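Local coordinates for alpha-galactosidase (Umbelopsis vinacea, PDB 3A5V), which hydrolyses terminal alpha-galactosyl residues from galactosides, as a tetrameric glycoside hydrolase of family 27, at residues G12-N17 with I49-W54. Sequence-based numbering, arbitrary orientation.
Sequences GWNTWN and IIDDCW
Asn14 and Asp51 each hold CG anti to the backbone N (chi1 174° and -155°), which brings amide and carboxylate together. Asn14 ND2 donates to Asp51 OD1 at 2.9 Å. The acceptor lies in the amide plane but is met on its anti side, tilted out of the carboxylate plane, with the two planes 65° apart. The other end of the amide is also engaged: Asn14 OD1 accepts from Trp16 N at 2.8 Å, a capping bond at the turn into helix 16-19. An alanine at Asn14 would probably leave Trp16 N without its cap and remove one of the bonds that fix the Asp51 carboxylate. Asp51 OD1 also forms a salt bridge with Lys127. Asp51 OD2 accepts from Asp52 N and lies 3.5 Å from Trp16 CB. Thr15 OG1 accepts from Asp51 N at 2.9 Å and also donates to a water, which donates in turn to Asp52 O. CZ3 at the edge of the Trp16 ring meets Asp52 O at 3.7 Å. The backbones pair in parallel at Asn14 and Ile49. Ile49 N donates to Trp13 O at 2.8 Å, and Thr15 N donates to Ile49 O at 3.1 Å. A bound Tris molecule, probably from the crystallisation liquor, bonds to Asp51 OD2 and Asp52 OD2, consistent with a pocket at this end of the barrel. Asp52 OD2 also accepts from Gly102 N. Strands 11-14 and 47-49 are the first two of the parallel beta/alpha barrel, and their C-terminal ends carry this polar network, the end where TIM barrels place their active sites.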
loop_
_atom_site.group_PDB
_atom_site.type_symbol
_atom_site.label_atom_id
_atom_site.label_comp_id
_atom_site.label_asym_id
_atom_site.label_seq_id
_atom_site.Cartn_x
_atom_site.Cartn_y
_atom_site.Cartn_z
ATOM N N GLY A 12 32.071 -11.258 10.606
ATOM C CA GLY A 12 32.521 -10.606 11.829
ATOM C C GLY A 12 31.692 -10.998 13.032
ATOM O O GLY A 12 31.069 -12.073 13.059
ATOM N N TRP A 13 31.693 -10.114 14.019
ATOM C CA TRP A 13 31.033 -10.332 15.308
ATOM C C TRP A 13 30.615 -8.964 15.871
ATOM O O TRP A 13 31.312 -7.957 15.665
ATOM C CB TRP A 13 31.995 -11.063 16.257
ATOM C CG TRP A 13 31.470 -11.200 17.677
ATOM C CD1 TRP A 13 30.686 -12.194 18.176
ATOM C CD2 TRP A 13 31.710 -10.291 18.749
ATOM N NE1 TRP A 13 30.426 -11.971 19.521
ATOM C CE2 TRP A 13 31.045 -10.801 19.891
ATOM C CE3 TRP A 13 32.425 -9.074 18.854
ATOM C CZ2 TRP A 13 31.067 -10.140 21.134
ATOM C CZ3 TRP A 13 32.465 -8.429 20.087
ATOM C CH2 TRP A 13 31.775 -8.962 21.216
ATOM N N ASN A 14 29.492 -8.947 16.586
ATOM C CA ASN A 14 28.843 -7.727 17.071
ATOM C C ASN A 14 28.562 -7.847 18.580
ATOM O O ASN A 14 28.146 -8.906 19.045
ATOM C CB ASN A 14 27.542 -7.490 16.250
ATOM C CG ASN A 14 26.716 -6.335 16.766
ATOM O OD1 ASN A 14 26.118 -6.420 17.838
ATOM N ND2 ASN A 14 26.678 -5.234 15.999
ATOM N N THR A 15 28.806 -6.763 19.328
ATOM C CA THR A 15 28.732 -6.760 20.802
ATOM C C THR A 15 27.330 -6.896 21.406
ATOM O O THR A 15 27.214 -7.245 22.581
ATOM C CB THR A 15 29.301 -5.458 21.425
ATOM O OG1 THR A 15 28.522 -4.326 20.991
ATOM C CG2 THR A 15 30.810 -5.261 21.074
ATOM N N TRP A 16 26.282 -6.615 20.624
ATOM C CA TRP A 16 24.942 -6.421 21.217
ATOM C C TRP A 16 24.373 -7.620 21.982
ATOM O O TRP A 16 24.039 -7.493 23.164
ATOM C CB TRP A 16 23.884 -5.886 20.221
ATOM C CG TRP A 16 22.618 -5.582 20.997
ATOM C CD1 TRP A 16 21.481 -6.354 21.079
ATOM C CD2 TRP A 16 22.426 -4.489 21.909
ATOM N NE1 TRP A 16 20.576 -5.770 21.950
ATOM C CE2 TRP A 16 21.132 -4.629 22.470
ATOM C CE3 TRP A 16 23.217 -3.382 22.281
ATOM C CZ2 TRP A 16 20.612 -3.710 23.393
ATOM C CZ3 TRP A 16 22.699 -2.467 23.196
ATOM C CH2 TRP A 16 21.411 -2.642 23.746
ATOM N N ASN A 17 24.240 -8.767 21.317
ATOM C CA ASN A 17 23.534 -9.906 21.919
ATOM C C ASN A 17 24.148 -10.362 23.239
ATOM O O ASN A 17 23.431 -10.593 24.219
ATOM C CB ASN A 17 23.376 -11.055 20.920
ATOM C CG ASN A 17 22.366 -10.713 19.807
ATOM O OD1 ASN A 17 21.629 -9.725 19.912
ATOM N ND2 ASN A 17 22.347 -11.508 18.743
ATOM N N ILE A 49 32.488 -5.388 15.738
ATOM C CA ILE A 49 31.550 -4.273 15.601
ATOM C C ILE A 49 30.999 -3.897 16.954
ATOM O O ILE A 49 30.371 -4.715 17.628
ATOM C CB ILE A 49 30.391 -4.627 14.611
ATOM C CG1 ILE A 49 30.969 -4.986 13.227
ATOM C CG2 ILE A 49 29.390 -3.461 14.507
ATOM C CD1 ILE A 49 30.133 -6.024 12.453
ATOM N N ILE A 50 31.253 -2.650 17.358
ATOM C CA ILE A 50 30.762 -2.125 18.623
ATOM C C ILE A 50 29.340 -1.625 18.360
ATOM O O ILE A 50 29.146 -0.708 17.545
ATOM C CB ILE A 50 31.672 -0.949 19.130
ATOM C CG1 ILE A 50 33.125 -1.439 19.341
ATOM C CG2 ILE A 50 31.069 -0.270 20.378
ATOM C CD1 ILE A 50 34.142 -0.283 19.633
ATOM N N ASP A 51 28.354 -2.237 19.019
ATOM C CA ASP A 51 26.948 -1.894 18.754
ATOM C C ASP A 51 26.504 -0.691 19.617
ATOM O O ASP A 51 27.340 0.125 20.009
ATOM C CB ASP A 51 26.037 -3.124 18.944
ATOM C CG ASP A 51 24.755 -3.022 18.129
ATOM O OD1 ASP A 51 24.831 -3.187 16.889
ATOM O OD2 ASP A 51 23.682 -2.757 18.733
ATOM N N ASP A 52 25.206 -0.582 19.924
ATOM C CA ASP A 52 24.649 0.576 20.632
ATOM C C ASP A 52 25.213 0.665 22.070
ATOM O O ASP A 52 25.702 -0.331 22.613
ATOM C CB ASP A 52 23.119 0.409 20.701
ATOM C CG ASP A 52 22.338 1.740 20.808
ATOM O OD1 ASP A 52 22.951 2.840 20.902
ATOM O OD2 ASP A 52 21.074 1.657 20.782
ATOM N N CYS A 53 25.104 1.850 22.678
ATOM C CA CYS A 53 25.387 2.100 24.119
ATOM C C CYS A 53 26.876 2.372 24.417
ATOM O O CYS A 53 27.297 2.299 25.574
ATOM C CB CYS A 53 24.792 0.990 25.007
ATOM S SG CYS A 53 24.233 1.541 26.643
ATOM N N TRP A 54 27.648 2.723 23.382
ATOM C CA TRP A 54 29.034 3.191 23.553
ATOM C C TRP A 54 29.095 4.697 23.846
ATOM O O TRP A 54 30.110 5.183 24.331
ATOM C CB TRP A 54 29.894 2.882 22.311
ATOM C CG TRP A 54 29.401 3.516 21.016
ATOM C CD1 TRP A 54 28.603 2.918 20.062
ATOM C CD2 TRP A 54 29.675 4.840 20.528
ATOM N NE1 TRP A 54 28.358 3.787 19.038
ATOM C CE2 TRP A 54 29.005 4.972 19.284
ATOM C CE3 TRP A 54 30.424 5.929 21.018
ATOM C CZ2 TRP A 54 29.058 6.151 18.518
ATOM C CZ3 TRP A 54 30.464 7.103 20.272
ATOM C CH2 TRP A 54 29.779 7.211 19.036
HETATM O O HOH W 1 26.664 -3.144 22.618
#